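Long-range contacts in phosphoserine aminotransferase (PDB 1W23), which catalyses the reversible, pyridoxal-phosphate-dependent transfer of an amino group between glutamate and 3-phosphohydroxypyruvate in the second step of serine biosynthesis: residues Met34-Leu39 / Pro240-Tyr245; Leu296-Phe301 / Gly332-Ile337. All blocks are in the same frame, centred on the assembly; numbering follows the deposited sequence.

Both contacts are buried in one class-V aminotransferase chain, but they lie in different parts of it, with centres about 32 Å apart and nearest atoms about 18 Å apart. Contact 1 packs the loop 34-39 on the start of helix 241-256, at the seam with the second subunit; the side chain of T241 is about 10 Å from a bound pyridoxal phosphate. Contact 2 pairs strands 298-302 and 333-336 in the small antiparallel sheet, and no other chain touches its segments. Its N298 side chain is about 7 Å from a pyridoxal phosphate and about 4 Å from that of T152, a cofactor-binding residue. Each contact thus lies near a cofactor site without touching the cofactor.

Contact 1 of 2, residues Met34-Leu39 / Pro240-Tyr245; sequences MSVMEL and PTFSIY
V36 has CG1 in the crowded position between its backbone N and carbonyl carbon (chi1 72°), while F242 and Y245 both carry CG anti to the backbone N, so that this methyl reaches the edge of one ring and the face of the other. It meets F242 at the ring edge, CG1 to CD1 3.5 Å, and lies over one face of Y245, 4.1 Å from V36 CG1 to the ring centroid, a CH-pi contact. M37 bends at chi3 (-100°) and brings its CE over a face of F242, 4.2 Å from CE to the centroid; its SD stands obliquely to the same ring, a Met-aromatic contact. No direct hydrogen bond crosses. Instead a water donates to V36 O and L39 O and accepts from T241 OG1 (2.7 Å from the water oxygen), tying the 3-10 turn to the first turn of the helix. The turn itself is held by S35 N to E38 OE1 and by M37 N to S35 OG, an ST turn. Y245 OH bonds E25, and E38 OE2 takes the backbone N of L14 of the second subunit. F242 stacks on F242 of that subunit, so this loop-on-helix packing belongs to the aminotransferase dimer interface, with T241 close to T238, a pyridoxal-phosphate-binding residue.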
loop_
_atom_site.group_PDB
_atom_site.type_symbol
_atom_site.label_atom_id
_atom_site.label_comp_id
_atom_site.label_asym_id
_atom_site.label_seq_id
_atom_site.Cartn_x
_atom_site.Cartn_y
_atom_site.Cartn_z
ATOM N N MET A 34 -7.784 9.091 18.692
ATOM C CA MET A 34 -6.722 8.748 17.761
ATOM C C MET A 34 -7.244 8.809 16.335
ATOM O O MET A 34 -8.451 8.538 16.112
ATOM C CB MET A 34 -6.190 7.329 18.025
ATOM C CG MET A 34 -5.447 7.203 19.366
ATOM S SD MET A 34 -5.034 5.515 19.799
ATOM C CE MET A 34 -6.647 4.947 20.290
ATOM N N SER A 35 -6.379 9.133 15.390
ATOM C CA SER A 35 -6.748 8.957 13.980
ATOM C C SER A 35 -6.933 7.497 13.644
ATOM O O SER A 35 -6.265 6.634 14.258
ATOM C CB SER A 35 -5.601 9.499 13.116
ATOM O OG SER A 35 -5.914 9.410 11.732
ATOM N N VAL A 36 -7.742 7.198 12.632
ATOM C CA VAL A 36 -7.774 5.808 12.130
ATOM C C VAL A 36 -6.342 5.395 11.769
ATOM O O VAL A 36 -6.043 4.205 11.902
ATOM C CB VAL A 36 -8.870 5.671 11.022
ATOM C CG1 VAL A 36 -8.388 6.377 9.824
ATOM C CG2 VAL A 36 -9.194 4.223 10.788
ATOM N N MET A 37 -5.464 6.304 11.309
ATOM C CA MET A 37 -4.037 6.074 10.930
ATOM C C MET A 37 -3.180 5.687 12.096
ATOM O O MET A 37 -2.042 5.262 11.867
ATOM C CB MET A 37 -3.447 7.340 10.239
ATOM C CG MET A 37 -3.732 7.488 8.792
ATOM S SD MET A 37 -2.924 8.984 8.365
ATOM C CE MET A 37 -4.309 10.026 8.396
ATOM N N GLU A 38 -3.633 5.896 13.330
ATOM C CA GLU A 38 -2.842 5.691 14.538
ATOM C C GLU A 38 -3.297 4.468 15.326
ATOM O O GLU A 38 -2.730 4.191 16.402
ATOM C CB GLU A 38 -2.955 6.927 15.428
ATOM C CG GLU A 38 -2.299 8.180 14.844
ATOM C CD GLU A 38 -2.528 9.369 15.751
ATOM O OE1 GLU A 38 -3.703 9.751 15.959
ATOM O OE2 GLU A 38 -1.513 9.882 16.321
ATOM N N LEU A 39 -4.328 3.778 14.849
ATOM C CA LEU A 39 -4.890 2.615 15.547
ATOM C C LEU A 39 -4.205 1.332 15.159
ATOM O O LEU A 39 -3.693 1.153 14.041
ATOM C CB LEU A 39 -6.357 2.443 15.131
ATOM C CG LEU A 39 -7.306 3.543 15.454
ATOM C CD1 LEU A 39 -8.664 3.220 14.831
ATOM C CD2 LEU A 39 -7.470 3.752 16.971
ATOM N N PRO A 240 -3.101 -1.637 4.760
ATOM C CA PRO A 240 -3.141 -0.188 4.463
ATOM C C PRO A 240 -4.433 0.388 5.081
ATOM O O PRO A 240 -5.462 0.521 4.419
ATOM C CB PRO A 240 -3.092 -0.146 2.945
ATOM C CG PRO A 240 -3.812 -1.400 2.525
ATOM C CD PRO A 240 -3.404 -2.429 3.549
ATOM N N THR A 241 -4.375 0.686 6.375
ATOM C CA THR A 241 -5.602 0.931 7.139
ATOM C C THR A 241 -6.331 2.191 6.671
ATOM O O THR A 241 -7.553 2.170 6.563
ATOM C CB THR A 241 -5.305 1.034 8.649
ATOM O OG1 THR A 241 -4.277 2.008 8.847
ATOM C CG2 THR A 241 -4.886 -0.285 9.256
ATOM N N PHE A 242 -5.599 3.253 6.380
ATOM C CA PHE A 242 -6.274 4.493 5.940
ATOM C C PHE A 242 -6.896 4.288 4.558
ATOM O O PHE A 242 -8.031 4.760 4.304
ATOM C CB PHE A 242 -5.359 5.704 5.973
ATOM C CG PHE A 242 -6.139 7.006 5.774
ATOM C CD1 PHE A 242 -6.967 7.475 6.778
ATOM C CD2 PHE A 242 -6.041 7.729 4.619
ATOM C CE1 PHE A 242 -7.683 8.631 6.601
ATOM C CE2 PHE A 242 -6.770 8.903 4.444
ATOM C CZ PHE A 242 -7.588 9.382 5.463
ATOM N N SER A 243 -6.229 3.589 3.667
ATOM C CA SER A 243 -6.820 3.315 2.336
ATOM C C SER A 243 -8.084 2.476 2.471
ATOM O O SER A 243 -9.071 2.748 1.735
ATOM C CB SER A 243 -5.816 2.648 1.412
ATOM O OG SER A 243 -4.737 3.492 1.126
ATOM N N ILE A 244 -8.098 1.476 3.328
ATOM C CA ILE A 244 -9.299 0.650 3.508
ATOM C C ILE A 244 -10.407 1.449 4.164
ATOM O O ILE A 244 -11.601 1.314 3.793
ATOM C CB ILE A 244 -8.937 -0.653 4.264
ATOM C CG1 ILE A 244 -8.050 -1.539 3.380
ATOM C CG2 ILE A 244 -10.185 -1.378 4.728
ATOM C CD1 ILE A 244 -7.264 -2.614 4.110
ATOM N N TYR A 245 -10.084 2.316 5.115
ATOM C CA TYR A 245 -11.080 3.217 5.711
ATOM C C TYR A 245 -11.656 4.125 4.647
ATOM O O TYR A 245 -12.901 4.316 4.584
ATOM C CB TYR A 245 -10.350 4.020 6.825
ATOM C CG TYR A 245 -11.078 5.273 7.201
ATOM C CD1 TYR A 245 -12.142 5.280 8.100
ATOM C CD2 TYR A 245 -10.723 6.506 6.656
ATOM C CE1 TYR A 245 -12.794 6.455 8.431
ATOM C CE2 TYR A 245 -11.387 7.655 6.959
ATOM C CZ TYR A 245 -12.440 7.620 7.868
ATOM O OH TYR A 245 -13.088 8.808 8.128
HETATM O O HOH W 1 -4.060 2.370 11.523
#

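Contact 2 of 2, residues Leu296-Phe301 / Gly332-Ile337; sequences LMNVTF and GCRASI
G332 enters the strand with a positive phi, where a side chain would run into F301 O. At C333 the backbone forms a hydrogen-bonded antiparallel pair with F301: C333 N gives to F301 O at 2.8 Å, nearly along the C=O axis, and F301 N gives to C333 O. With its CG in the crowded position (chi1 59°), F301 lays its ring under C333, whose CB sits over the ring centre, 3.7 Å from CB to the centroid, while SG stands obliquely to the same face.

R334 points to the other face of the sheet, alongside T300 and in the same direction, with R334 CG 4.0 Å from T300 CG2; its chain bends at its third torsion. A335 makes the next hydrogen-bonded pair, with A335 N to V299 O at 2.8 Å in the carbonyl plane and the return bond from V299 N. S336 stands opposite N298 in a non-hydrogen-bonded pair, yet their side chains join: N298 ND2 gives to S336 OG at 2.9 Å, close to the amide plane but bent (137°).

I337 N closes the pairing on M297 O in an almost straight bond (175°), and I337 CD1 reaches V299 CG2 at 3.7 Å. The face bearing F301, C333, V299 and A335 is apolar and covered by helices: F312 of helix 306-318 touches F301 and C333, helix 259-279 meets V299 and I337, and helix 343-359 meets A335. On the opposite face R334 NH1 bonds T152 O, T300 OG1 bonds Y154 O and N298 OD1 accepts from N150 ND2, so both ends of the N298 amide are held beside the cofactor pocket. This is an antiparallel strand pair packed between helices and a pyridoxal phosphate site.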
loop_
_atom_site.group_PDB
_atom_site.type_symbol
_atom_site.label_atom_id
_atom_site.label_comp_id
_atom_site.label_asym_id
_atom_site.label_seq_id
_atom_site.Cartn_x
_atom_site.Cartn_y
_atom_site.Cartn_z
ATOM N N LEU A 296 -17.770 3.721 -20.666
ATOM C CA LEU A 296 -18.465 4.673 -19.806
ATOM C C LEU A 296 -17.549 5.350 -18.814
ATOM O O LEU A 296 -17.986 6.270 -18.119
ATOM C CB LEU A 296 -19.627 3.963 -19.094
ATOM C CG LEU A 296 -20.711 3.447 -20.036
ATOM C CD1 LEU A 296 -21.701 2.597 -19.243
ATOM C CD2 LEU A 296 -21.427 4.583 -20.750
ATOM N N MET A 297 -16.301 4.892 -18.698
ATOM C CA MET A 297 -15.337 5.322 -17.690
ATOM C C MET A 297 -14.193 6.201 -18.232
ATOM O O MET A 297 -13.738 7.096 -17.522
ATOM C CB MET A 297 -14.740 4.071 -17.010
ATOM C CG MET A 297 -15.743 3.271 -16.213
ATOM S SD MET A 297 -16.236 3.967 -14.612
ATOM C CE MET A 297 -17.811 4.763 -14.959
ATOM N N ASN A 298 -13.728 5.918 -19.464
ATOM C CA ASN A 298 -12.640 6.664 -20.063
ATOM C C ASN A 298 -12.993 6.973 -21.508
ATOM O O ASN A 298 -13.130 6.073 -22.296
ATOM C CB ASN A 298 -11.298 5.909 -20.019
ATOM C CG ASN A 298 -10.935 5.447 -18.623
ATOM O OD1 ASN A 298 -11.219 4.282 -18.278
ATOM N ND2 ASN A 298 -10.267 6.268 -17.820
ATOM N N VAL A 299 -13.163 8.274 -21.824
ATOM C CA VAL A 299 -13.561 8.700 -23.167
ATOM C C VAL A 299 -12.332 9.214 -23.895
ATOM O O VAL A 299 -11.756 10.255 -23.531
ATOM C CB VAL A 299 -14.656 9.782 -23.106
ATOM C CG1 VAL A 299 -15.028 10.186 -24.521
ATOM C CG2 VAL A 299 -15.865 9.342 -22.307
ATOM N N THR A 300 -11.921 8.484 -24.924
ATOM C CA THR A 300 -10.684 8.789 -25.651
ATOM C C THR A 300 -10.994 9.411 -27.007
ATOM O O THR A 300 -11.866 8.923 -27.765
ATOM C CB THR A 300 -9.827 7.521 -25.781
ATOM O OG1 THR A 300 -10.633 6.504 -26.367
ATOM C CG2 THR A 300 -9.281 7.082 -24.428
ATOM N N PHE A 301 -10.291 10.501 -27.360
ATOM C CA PHE A 301 -10.600 11.173 -28.617
ATOM C C PHE A 301 -9.390 12.019 -29.045
ATOM O O PHE A 301 -8.510 12.338 -28.268
ATOM C CB PHE A 301 -11.844 12.038 -28.544
ATOM C CG PHE A 301 -11.823 13.145 -27.509
ATOM C CD1 PHE A 301 -11.486 14.450 -27.905
ATOM C CD2 PHE A 301 -12.114 12.935 -26.182
ATOM C CE1 PHE A 301 -11.455 15.499 -26.995
ATOM C CE2 PHE A 301 -12.119 14.007 -25.280
ATOM C CZ PHE A 301 -11.791 15.271 -25.705
ATOM N N GLY A 332 -3.396 12.065 -27.902
ATOM C CA GLY A 332 -4.738 12.560 -27.920
ATOM C C GLY A 332 -5.222 12.991 -26.547
ATOM O O GLY A 332 -4.457 13.521 -25.727
ATOM N N CYS A 333 -6.524 12.794 -26.305
ATOM C CA CYS A 333 -7.216 13.285 -25.138
ATOM C C CYS A 333 -7.923 12.116 -24.442
ATOM O O CYS A 333 -8.348 11.155 -25.119
ATOM C CB CYS A 333 -8.273 14.333 -25.509
ATOM S SG CYS A 333 -7.602 15.673 -26.530
ATOM N N ARG A 334 -8.095 12.199 -23.148
ATOM C CA ARG A 334 -8.808 11.169 -22.392
ATOM C C ARG A 334 -9.540 11.859 -21.260
ATOM O O ARG A 334 -8.930 12.418 -20.371
ATOM C CB ARG A 334 -7.859 10.115 -21.827
ATOM C CG ARG A 334 -8.579 9.053 -21.009
ATOM C CD ARG A 334 -7.677 7.885 -20.636
ATOM N NE ARG A 334 -6.480 8.323 -19.908
ATOM C CZ ARG A 334 -5.629 7.475 -19.344
ATOM N NH1 ARG A 334 -5.823 6.173 -19.393
ATOM N NH2 ARG A 334 -4.535 7.988 -18.723
ATOM N N ALA A 335 -10.888 11.810 -21.314
ATOM C CA ALA A 335 -11.727 12.328 -20.238
ATOM C C ALA A 335 -12.122 11.130 -19.346
ATOM O O ALA A 335 -12.941 10.292 -19.773
ATOM C CB ALA A 335 -12.977 13.025 -20.780
ATOM N N SER A 336 -11.532 11.019 -18.164
ATOM C CA SER A 336 -11.868 9.946 -17.228
ATOM C C SER A 336 -13.032 10.421 -16.376
ATOM O O SER A 336 -12.987 11.482 -15.768
ATOM C CB SER A 336 -10.661 9.557 -16.409
ATOM O OG SER A 336 -9.620 9.037 -17.228
ATOM N N ILE A 337 -14.111 9.626 -16.418
ATOM C CA ILE A 337 -15.418 9.948 -15.872
ATOM C C ILE A 337 -15.920 8.827 -14.963
ATOM O O ILE A 337 -17.011 8.311 -15.060
ATOM C CB ILE A 337 -16.413 10.308 -17.010
ATOM C CG1 ILE A 337 -16.476 9.251 -18.110
ATOM C CG2 ILE A 337 -16.082 11.676 -17.567
ATOM C CD1 ILE A 337 -17.633 9.472 -19.087
#